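Local coordinates for SusD superfamily protein (PDB 3OTN) that probably sits at the outer membrane and binds carbohydrate nutrients for uptake, as other members of the SusD family do, at residues Pro38-Cys42 with Leu280-Ser284; Phe67-Leu71 with Trp452-Tyr456; Leu365-Glu369 with Val410-Arg414. All blocks are in the same frame, centred on the assembly; numbering follows the deposited sequence.

Contact 1: residues Pro38-Cys42 with Leu280-Ser284; sequences PGWGC and LEYGS
Leu-280 opens the contact by laying CD1 against the benzo part of the Trp-40 indole, 3.7 Å from CZ2, while its CB lies in the ring plane at the indole edge. Glu-281 contributes its backbone: its O comes within 3.3 Å of Trp-40 CH2, and its carboxylate turns away to a salt bridge with Lys-318 and a hydrogen bond with Ser-276. Tyr-282 does most of the work. Its ring stands edge-to-face on the five-membered ring of Trp-40, planes at 88° and centroids 4.7 Å apart, a T-shaped pair in which CD1 and CE1 point at the indole face. Its CA also sits over the six-membered ring as a CH-pi contact. A Trp-40 chi1 of -166°, with CG beside the carbonyl carbon, brings the indole face against the tyrosine edge. A face of the same phenol ring receives Gly-41 CA, 3.5 Å from the centroid; a CB on that glycine would clash with Tyr-282 CB and Ser-284 OG, and its phi is positive. Ser-284 closes the run, OG donating a short 2.5 Å hydrogen bond to Gly-41 O, and OG is also hydrogen-bonded to Asn-59. The contact thus ties the loop between strands 36-37 and 42-43 to the loop that leads into strand 286-287, with Met-36 of strand 36-37 also touching Tyr-282.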
loop_
_atom_site.group_PDB
_atom_site.type_symbol
_atom_site.label_atom_id
_atom_site.label_comp_id
_atom_site.label_asym_id
_atom_site.label_seq_id
_atom_site.Cartn_x
_atom_site.Cartn_y
_atom_site.Cartn_z
ATOM N N PRO A 38 5.927 -9.063 -15.724
ATOM C CA PRO A 38 6.556 -10.218 -16.424
ATOM C C PRO A 38 7.254 -11.125 -15.458
ATOM O O PRO A 38 7.895 -10.640 -14.543
ATOM C CB PRO A 38 7.577 -9.551 -17.333
ATOM C CG PRO A 38 6.982 -8.275 -17.655
ATOM C CD PRO A 38 6.243 -7.803 -16.394
ATOM N N GLY A 39 7.125 -12.432 -15.658
ATOM C CA GLY A 39 7.648 -13.412 -14.730
ATOM C C GLY A 39 6.490 -14.269 -14.262
ATOM O O GLY A 39 5.358 -14.017 -14.653
ATOM N N TRP A 40 6.756 -15.239 -13.396
ATOM C CA TRP A 40 5.700 -16.096 -12.903
ATOM C C TRP A 40 5.370 -15.663 -11.518
ATOM O O TRP A 40 6.238 -15.638 -10.639
ATOM C CB TRP A 40 6.122 -17.562 -12.861
ATOM C CG TRP A 40 4.977 -18.545 -12.672
ATOM C CD1 TRP A 40 3.825 -18.697 -13.442
ATOM C CD2 TRP A 40 4.892 -19.514 -11.639
ATOM N NE1 TRP A 40 3.045 -19.711 -12.923
ATOM C CE2 TRP A 40 3.677 -20.228 -11.818
ATOM C CE3 TRP A 40 5.722 -19.847 -10.570
ATOM C CZ2 TRP A 40 3.289 -21.257 -10.956
ATOM C CZ3 TRP A 40 5.345 -20.847 -9.720
ATOM C CH2 TRP A 40 4.141 -21.554 -9.915
ATOM N N GLY A 41 4.104 -15.326 -11.314
ATOM C CA GLY A 41 3.684 -14.851 -10.015
ATOM C C GLY A 41 4.373 -13.563 -9.614
ATOM O O GLY A 41 4.597 -13.351 -8.461
ATOM N N CYS A 42 4.692 -12.699 -10.576
ATOM C CA CYS A 42 5.323 -11.386 -10.291
ATOM C C CYS A 42 4.235 -10.308 -10.319
ATOM O O CYS A 42 3.382 -10.281 -11.198
ATOM C CB CYS A 42 6.403 -11.059 -11.339
ATOM S SG CYS A 42 7.833 -12.173 -11.229
ATOM N N LEU A 280 -2.651 -22.599 -11.931
ATOM C CA LEU A 280 -1.457 -22.715 -11.080
ATOM C C LEU A 280 -1.470 -21.705 -9.940
ATOM O O LEU A 280 -1.858 -20.546 -10.127
ATOM C CB LEU A 280 -0.178 -22.503 -11.901
ATOM C CG LEU A 280 0.333 -23.731 -12.716
ATOM C CD1 LEU A 280 1.667 -23.428 -13.407
ATOM C CD2 LEU A 280 0.471 -25.033 -11.863
ATOM N N GLU A 281 -1.046 -22.157 -8.762
ATOM C CA GLU A 281 -0.831 -21.289 -7.631
ATOM C C GLU A 281 0.640 -20.884 -7.647
ATOM O O GLU A 281 1.493 -21.711 -7.933
ATOM C CB GLU A 281 -1.139 -22.033 -6.340
ATOM C CG GLU A 281 -2.555 -22.555 -6.263
ATOM C CD GLU A 281 -2.751 -23.984 -6.777
ATOM O OE1 GLU A 281 -1.768 -24.758 -6.922
ATOM O OE2 GLU A 281 -3.922 -24.354 -6.982
ATOM N N TYR A 282 0.916 -19.619 -7.341
ATOM C CA TYR A 282 2.228 -19.046 -7.522
ATOM C C TYR A 282 3.139 -19.220 -6.333
ATOM O O TYR A 282 4.317 -19.495 -6.518
ATOM C CB TYR A 282 2.123 -17.551 -7.796
ATOM C CG TYR A 282 1.406 -17.176 -9.073
ATOM C CD1 TYR A 282 1.686 -17.820 -10.273
ATOM C CD2 TYR A 282 0.509 -16.116 -9.101
ATOM C CE1 TYR A 282 1.051 -17.458 -11.452
ATOM C CE2 TYR A 282 -0.127 -15.733 -10.296
ATOM C CZ TYR A 282 0.153 -16.413 -11.457
ATOM O OH TYR A 282 -0.455 -16.059 -12.635
ATOM N N GLY A 283 2.621 -18.976 -5.124
ATOM C CA GLY A 283 3.459 -19.061 -3.942
ATOM C C GLY A 283 4.573 -18.021 -3.900
ATOM O O GLY A 283 5.631 -18.316 -3.360
ATOM N N SER A 284 4.317 -16.828 -4.434
ATOM C CA SER A 284 5.328 -15.736 -4.550
ATOM C C SER A 284 5.510 -14.876 -3.293
ATOM O O SER A 284 6.477 -14.088 -3.204
ATOM C CB SER A 284 4.939 -14.731 -5.647
ATOM O OG SER A 284 4.719 -15.314 -6.873
#

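Contact 2: residues Phe67-Leu71 with Trp452-Tyr456; sequences FQDLL and WGKVY. With EDO (1,2-ethanediol), chain L.
Gln-68 reaches across to the indole of Trp-452 and sets its amide nitrogen over one face, NE2 lying 2.9 Å above the ring plane. The amide and ring planes are 57° apart, and CG follows over the five-membered ring as a CH-pi contact, 4.3 Å from its centroid. A chi1 of -165° turns the Gln-68 chain away from its own backbone N, and its extended course beyond CG carries the amide that far. Leu-70 and Tyr-456 meet at about a right angle, with CD1 of the leucine 3.6 Å from CE1 of the tyrosine; the other methyl, CD2, rests against Val-455 O and Lys-454 CB. Between these two pairs Lys-454 bends at chi2 and runs its methylenes along the helix end, CG 3.4 Å from Gln-68 O. A glycine in place of Trp-452 would probably leave the Gln-68 amide without its aromatic platform and freer to turn. Leu-70, with positive phi, closes the helix in a Schellman motif, and a water donates to both Phe-67 O and Tyr-456 OH, which is also hydrogen-bonded to Met-51 O. Without a direct hydrogen bond between the segments, this surface join probably depends on shape fit more than on directional bonds.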
loop_
_atom_site.group_PDB
_atom_site.type_symbol
_atom_site.label_atom_id
_atom_site.label_comp_id
_atom_site.label_asym_id
_atom_site.label_seq_id
_atom_site.Cartn_x
_atom_site.Cartn_y
_atom_site.Cartn_z
ATOM N N PHE A 67 16.548 -9.680 -3.542
ATOM C CA PHE A 67 16.118 -8.987 -2.330
ATOM C C PHE A 67 16.658 -9.727 -1.099
ATOM O O PHE A 67 17.241 -9.101 -0.223
ATOM C CB PHE A 67 14.592 -8.841 -2.286
ATOM C CG PHE A 67 14.025 -8.105 -3.484
ATOM C CD1 PHE A 67 13.747 -8.786 -4.644
ATOM C CD2 PHE A 67 13.841 -6.735 -3.466
ATOM C CE1 PHE A 67 13.265 -8.148 -5.773
ATOM C CE2 PHE A 67 13.364 -6.067 -4.608
ATOM C CZ PHE A 67 13.059 -6.796 -5.756
ATOM N N GLN A 68 16.497 -11.051 -1.056
ATOM C CA GLN A 68 17.109 -11.859 0.038
ATOM C C GLN A 68 18.622 -11.719 0.168
ATOM O O GLN A 68 19.165 -11.726 1.276
ATOM C CB GLN A 68 16.782 -13.351 -0.119
ATOM C CG GLN A 68 17.051 -14.163 1.135
ATOM C CD GLN A 68 16.511 -15.577 1.030
ATOM O OE1 GLN A 68 16.754 -16.258 0.045
ATOM N NE2 GLN A 68 15.772 -16.019 2.051
ATOM N N ASP A 69 19.301 -11.621 -0.968
ATOM C CA ASP A 69 20.754 -11.585 -0.984
ATOM C C ASP A 69 21.340 -10.191 -0.810
ATOM O O ASP A 69 22.570 -10.040 -0.776
ATOM C CB ASP A 69 21.278 -12.203 -2.285
ATOM C CG ASP A 69 21.035 -13.707 -2.361
ATOM O OD1 ASP A 69 20.743 -14.327 -1.319
ATOM O OD2 ASP A 69 21.146 -14.253 -3.470
ATOM N N LEU A 70 20.482 -9.177 -0.704
ATOM C CA LEU A 70 20.936 -7.788 -0.738
ATOM C C LEU A 70 21.791 -7.527 -1.989
ATOM O O LEU A 70 22.897 -6.979 -1.907
ATOM C CB LEU A 70 21.647 -7.419 0.566
ATOM C CG LEU A 70 20.842 -6.570 1.553
ATOM C CD1 LEU A 70 19.513 -7.159 1.911
ATOM C CD2 LEU A 70 21.702 -6.344 2.799
ATOM N N LEU A 71 21.280 -7.972 -3.136
ATOM C CA LEU A 71 21.887 -7.743 -4.445
ATOM C C LEU A 71 20.919 -7.083 -5.427
ATOM O O LEU A 71 21.093 -7.191 -6.625
ATOM C CB LEU A 71 22.343 -9.071 -5.053
ATOM C CG LEU A 71 23.392 -9.853 -4.278
ATOM C CD1 LEU A 71 23.757 -11.099 -5.094
ATOM C CD2 LEU A 71 24.606 -8.962 -4.011
ATOM N N TRP A 452 18.571 -14.289 7.140
ATOM C CA TRP A 452 19.538 -14.947 6.238
ATOM C C TRP A 452 20.990 -14.391 6.319
ATOM O O TRP A 452 21.794 -14.616 5.408
ATOM C CB TRP A 452 18.936 -14.917 4.805
ATOM C CG TRP A 452 17.522 -15.508 4.844
ATOM C CD1 TRP A 452 17.183 -16.850 4.832
ATOM C CD2 TRP A 452 16.275 -14.785 5.017
ATOM N NE1 TRP A 452 15.813 -16.995 4.956
ATOM C CE2 TRP A 452 15.233 -15.752 5.079
ATOM C CE3 TRP A 452 15.942 -13.419 5.116
ATOM C CZ2 TRP A 452 13.871 -15.392 5.223
ATOM C CZ3 TRP A 452 14.576 -13.058 5.265
ATOM C CH2 TRP A 452 13.567 -14.052 5.311
ATOM N N GLY A 453 21.321 -13.685 7.408
ATOM C CA GLY A 453 22.683 -13.141 7.631
ATOM C C GLY A 453 23.087 -11.815 6.967
ATOM O O GLY A 453 24.247 -11.384 7.084
ATOM N N LYS A 454 22.164 -11.142 6.286
ATOM C CA LYS A 454 22.508 -9.906 5.532
ATOM C C LYS A 454 22.274 -8.675 6.390
ATOM O O LYS A 454 21.310 -8.641 7.154
ATOM C CB LYS A 454 21.678 -9.819 4.243
ATOM C CG LYS A 454 21.805 -11.063 3.348
ATOM C CD LYS A 454 23.247 -11.306 2.879
ATOM C CE LYS A 454 23.312 -12.529 1.968
ATOM N NZ LYS A 454 24.692 -13.095 1.873
ATOM N N VAL A 455 23.120 -7.655 6.227
ATOM C CA VAL A 455 23.041 -6.455 7.058
ATOM C C VAL A 455 22.622 -5.248 6.222
ATOM O O VAL A 455 23.239 -4.948 5.198
ATOM C CB VAL A 455 24.387 -6.188 7.808
ATOM C CG1 VAL A 455 24.290 -4.898 8.612
ATOM C CG2 VAL A 455 24.747 -7.386 8.739
ATOM N N TYR A 456 21.556 -4.563 6.642
ATOM C CA TYR A 456 21.051 -3.397 5.916
ATOM C C TYR A 456 21.976 -2.203 6.119
ATOM O O TYR A 456 22.520 -2.004 7.217
ATOM C CB TYR A 456 19.623 -3.055 6.344
ATOM C CG TYR A 456 18.536 -4.005 5.832
ATOM C CD1 TYR A 456 18.836 -5.284 5.355
ATOM C CD2 TYR A 456 17.202 -3.641 5.866
ATOM C CE1 TYR A 456 17.834 -6.142 4.913
ATOM C CE2 TYR A 456 16.182 -4.507 5.430
ATOM C CZ TYR A 456 16.506 -5.758 4.975
ATOM O OH TYR A 456 15.534 -6.622 4.566
HETATM C C1 EDO L . 22.812 -3.215 -3.551
HETATM O O1 EDO L . 21.792 -4.206 -3.568
HETATM C C2 EDO L . 24.154 -3.905 -3.461
HETATM O O2 EDO L . 24.233 -4.451 -2.151
HETATM O O HOH W 1 16.000 -9.136 2.807
#

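Contact 3: residues Leu365-Glu369 with Val410-Arg414; sequences LMYAE and VWDQR
Glu-369 and Trp-411 make the polar link between the two helices: NE1 donates to OE2 over 2.9 Å in a nearly straight bond (169°). The carboxylate lies at the indole edge, OE2 almost exactly in the ring plane, whereas the N-H comes to that oxygen from above the carboxylate plane, the two planes being 72° apart. The extended chain of Glu-369 spans the gap between the helices and carries its carboxylate to the indole. Beside it, Val-410 splits its methyls: CG2 meets Ala-368 CB at 3.8 Å, and CG1 fits against Leu-365 O and Glu-369 CB. Leu-365 and Arg-414 slide past each other in opposite directions, CD1 of the leucine 3.8 Å from CG of the arginine, while NH1 lies near CG of selenomethionine Met-366. Glu-369 OE1 is 4.3 Å from Arg-414 NE, beyond a salt bridge and well out of the guanidinium plane. Farther out, Arg-414 is held by salt bridges to Asp-427 and Asp-362, and Glu-369 OE2 by one to Arg-430, so both charged groups have partners of opposite sign. The segment axes run nearly antiparallel, at 159° and 9.9 Å at closest approach, and helix 380-392 touches both segments. Such antiparallel helix packing is consistent with the TPR-like helical core of SusD proteins.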
loop_
_atom_site.group_PDB
_atom_site.type_symbol
_atom_site.label_atom_id
_atom_site.label_comp_id
_atom_site.label_asym_id
_atom_site.label_seq_id
_atom_site.Cartn_x
_atom_site.Cartn_y
_atom_site.Cartn_z
ATOM N N LEU A 365 -4.568 4.177 13.272
ATOM C CA LEU A 365 -3.214 4.007 13.798
ATOM C C LEU A 365 -2.320 5.193 13.388
ATOM O O LEU A 365 -1.452 5.574 14.146
ATOM C CB LEU A 365 -2.630 2.680 13.337
ATOM C CG LEU A 365 -3.319 1.457 13.959
ATOM C CD1 LEU A 365 -2.904 0.195 13.196
ATOM C CD2 LEU A 365 -2.925 1.344 15.435
HETATM N N MSE A 366 -2.531 5.783 12.205
HETATM C CA MSE A 366 -1.837 7.033 11.835
HETATM C C MSE A 366 -2.203 8.178 12.760
HETATM O O MSE A 366 -1.326 8.956 13.112
HETATM C CB MSE A 366 -2.096 7.422 10.374
HETATM C CG MSE A 366 -1.408 6.509 9.383
HETATM SE SE MSE A 366 -1.372 7.332 7.615
HETATM C CE MSE A 366 -3.246 7.349 7.220
ATOM N N TYR A 367 -3.476 8.267 13.176
ATOM C CA TYR A 367 -3.852 9.254 14.199
ATOM C C TYR A 367 -3.095 9.026 15.509
ATOM O O TYR A 367 -2.488 9.980 16.029
ATOM C CB TYR A 367 -5.363 9.327 14.501
ATOM C CG TYR A 367 -5.648 10.347 15.615
ATOM C CD1 TYR A 367 -5.719 11.710 15.346
ATOM C CD2 TYR A 367 -5.784 9.940 16.941
ATOM C CE1 TYR A 367 -5.923 12.644 16.383
ATOM C CE2 TYR A 367 -6.009 10.852 17.965
ATOM C CZ TYR A 367 -6.071 12.207 17.669
ATOM O OH TYR A 367 -6.280 13.099 18.679
ATOM N N ALA A 368 -3.153 7.805 16.058
ATOM C CA ALA A 368 -2.445 7.476 17.319
ATOM C C ALA A 368 -0.954 7.817 17.228
ATOM O O ALA A 368 -0.389 8.379 18.170
ATOM C CB ALA A 368 -2.615 6.002 17.716
ATOM N N GLU A 369 -0.329 7.472 16.105
ATOM C CA GLU A 369 1.105 7.726 15.924
ATOM C C GLU A 369 1.426 9.207 15.874
ATOM O O GLU A 369 2.285 9.681 16.601
ATOM C CB GLU A 369 1.665 6.980 14.699
ATOM C CG GLU A 369 3.185 7.182 14.552
ATOM C CD GLU A 369 3.860 6.265 13.519
ATOM O OE1 GLU A 369 3.178 5.452 12.902
ATOM O OE2 GLU A 369 5.101 6.350 13.373
ATOM N N VAL A 410 1.657 1.109 19.128
ATOM C CA VAL A 410 0.998 1.551 17.858
ATOM C C VAL A 410 1.721 0.921 16.664
ATOM O O VAL A 410 1.105 0.320 15.792
ATOM C CB VAL A 410 0.995 3.087 17.733
ATOM C CG1 VAL A 410 0.533 3.537 16.349
ATOM C CG2 VAL A 410 0.143 3.721 18.858
ATOM N N TRP A 411 3.052 1.007 16.675
ATOM C CA TRP A 411 3.863 0.339 15.671
ATOM C C TRP A 411 3.540 -1.158 15.635
ATOM O O TRP A 411 3.317 -1.711 14.552
ATOM C CB TRP A 411 5.344 0.544 15.905
ATOM C CG TRP A 411 5.856 1.918 15.608
ATOM C CD1 TRP A 411 5.227 2.929 14.895
ATOM C CD2 TRP A 411 7.120 2.434 15.993
ATOM N NE1 TRP A 411 6.040 4.029 14.832
ATOM C CE2 TRP A 411 7.201 3.763 15.505
ATOM C CE3 TRP A 411 8.195 1.916 16.729
ATOM C CZ2 TRP A 411 8.335 4.563 15.699
ATOM C CZ3 TRP A 411 9.329 2.722 16.922
ATOM C CH2 TRP A 411 9.375 4.030 16.417
ATOM N N ASP A 412 3.480 -1.800 16.809
ATOM C CA ASP A 412 3.177 -3.227 16.866
ATOM C C ASP A 412 1.864 -3.538 16.134
ATOM O O ASP A 412 1.800 -4.460 15.278
ATOM C CB ASP A 412 3.081 -3.744 18.305
ATOM C CG ASP A 412 4.447 -4.111 18.924
ATOM O OD1 ASP A 412 5.535 -3.878 18.332
ATOM O OD2 ASP A 412 4.418 -4.645 20.048
ATOM N N GLN A 413 0.816 -2.783 16.453
ATOM C CA GLN A 413 -0.461 -3.021 15.812
ATOM C C GLN A 413 -0.435 -2.726 14.311
ATOM O O GLN A 413 -1.166 -3.361 13.565
ATOM C CB GLN A 413 -1.619 -2.312 16.528
ATOM C CG GLN A 413 -1.800 -2.753 17.978
ATOM C CD GLN A 413 -1.844 -4.261 18.133
ATOM O OE1 GLN A 413 -2.425 -4.949 17.301
ATOM N NE2 GLN A 413 -1.227 -4.781 19.185
ATOM N N ARG A 414 0.425 -1.810 13.867
ATOM C CA ARG A 414 0.622 -1.598 12.456
ATOM C C ARG A 414 1.211 -2.860 11.807
ATOM O O ARG A 414 0.749 -3.278 10.744
ATOM C CB ARG A 414 1.503 -0.388 12.185
ATOM C CG ARG A 414 0.797 0.947 12.512
ATOM C CD ARG A 414 1.650 2.144 12.063
ATOM N NE ARG A 414 1.683 2.167 10.612
ATOM C CZ ARG A 414 0.705 2.598 9.837
ATOM N NH1 ARG A 414 -0.387 3.152 10.347
ATOM N NH2 ARG A 414 0.834 2.512 8.527
#

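Contacts 1 and 3 are buried, whereas contact 2 lies at the surface. Only contact 3 pairs two regular helices, across 40 intervening residues; contact 1 joins two loops and contact 2 a helix end to a loop, both bringing early chain onto much later chain. Contact 3 is nested within the span closed by contact 2, while contacts 1 and 2 cross along the sequence. Aromatic rings serve differently in each: an indole carries a tyrosine edge in contact 1, an amide in contact 2, and in contact 3 it donates from its edge to a carboxylate. Buried charged groups join in contact 3 itself, whereas the Glu-281 carboxylate points away from contact 1; a water bridge marks contact 2.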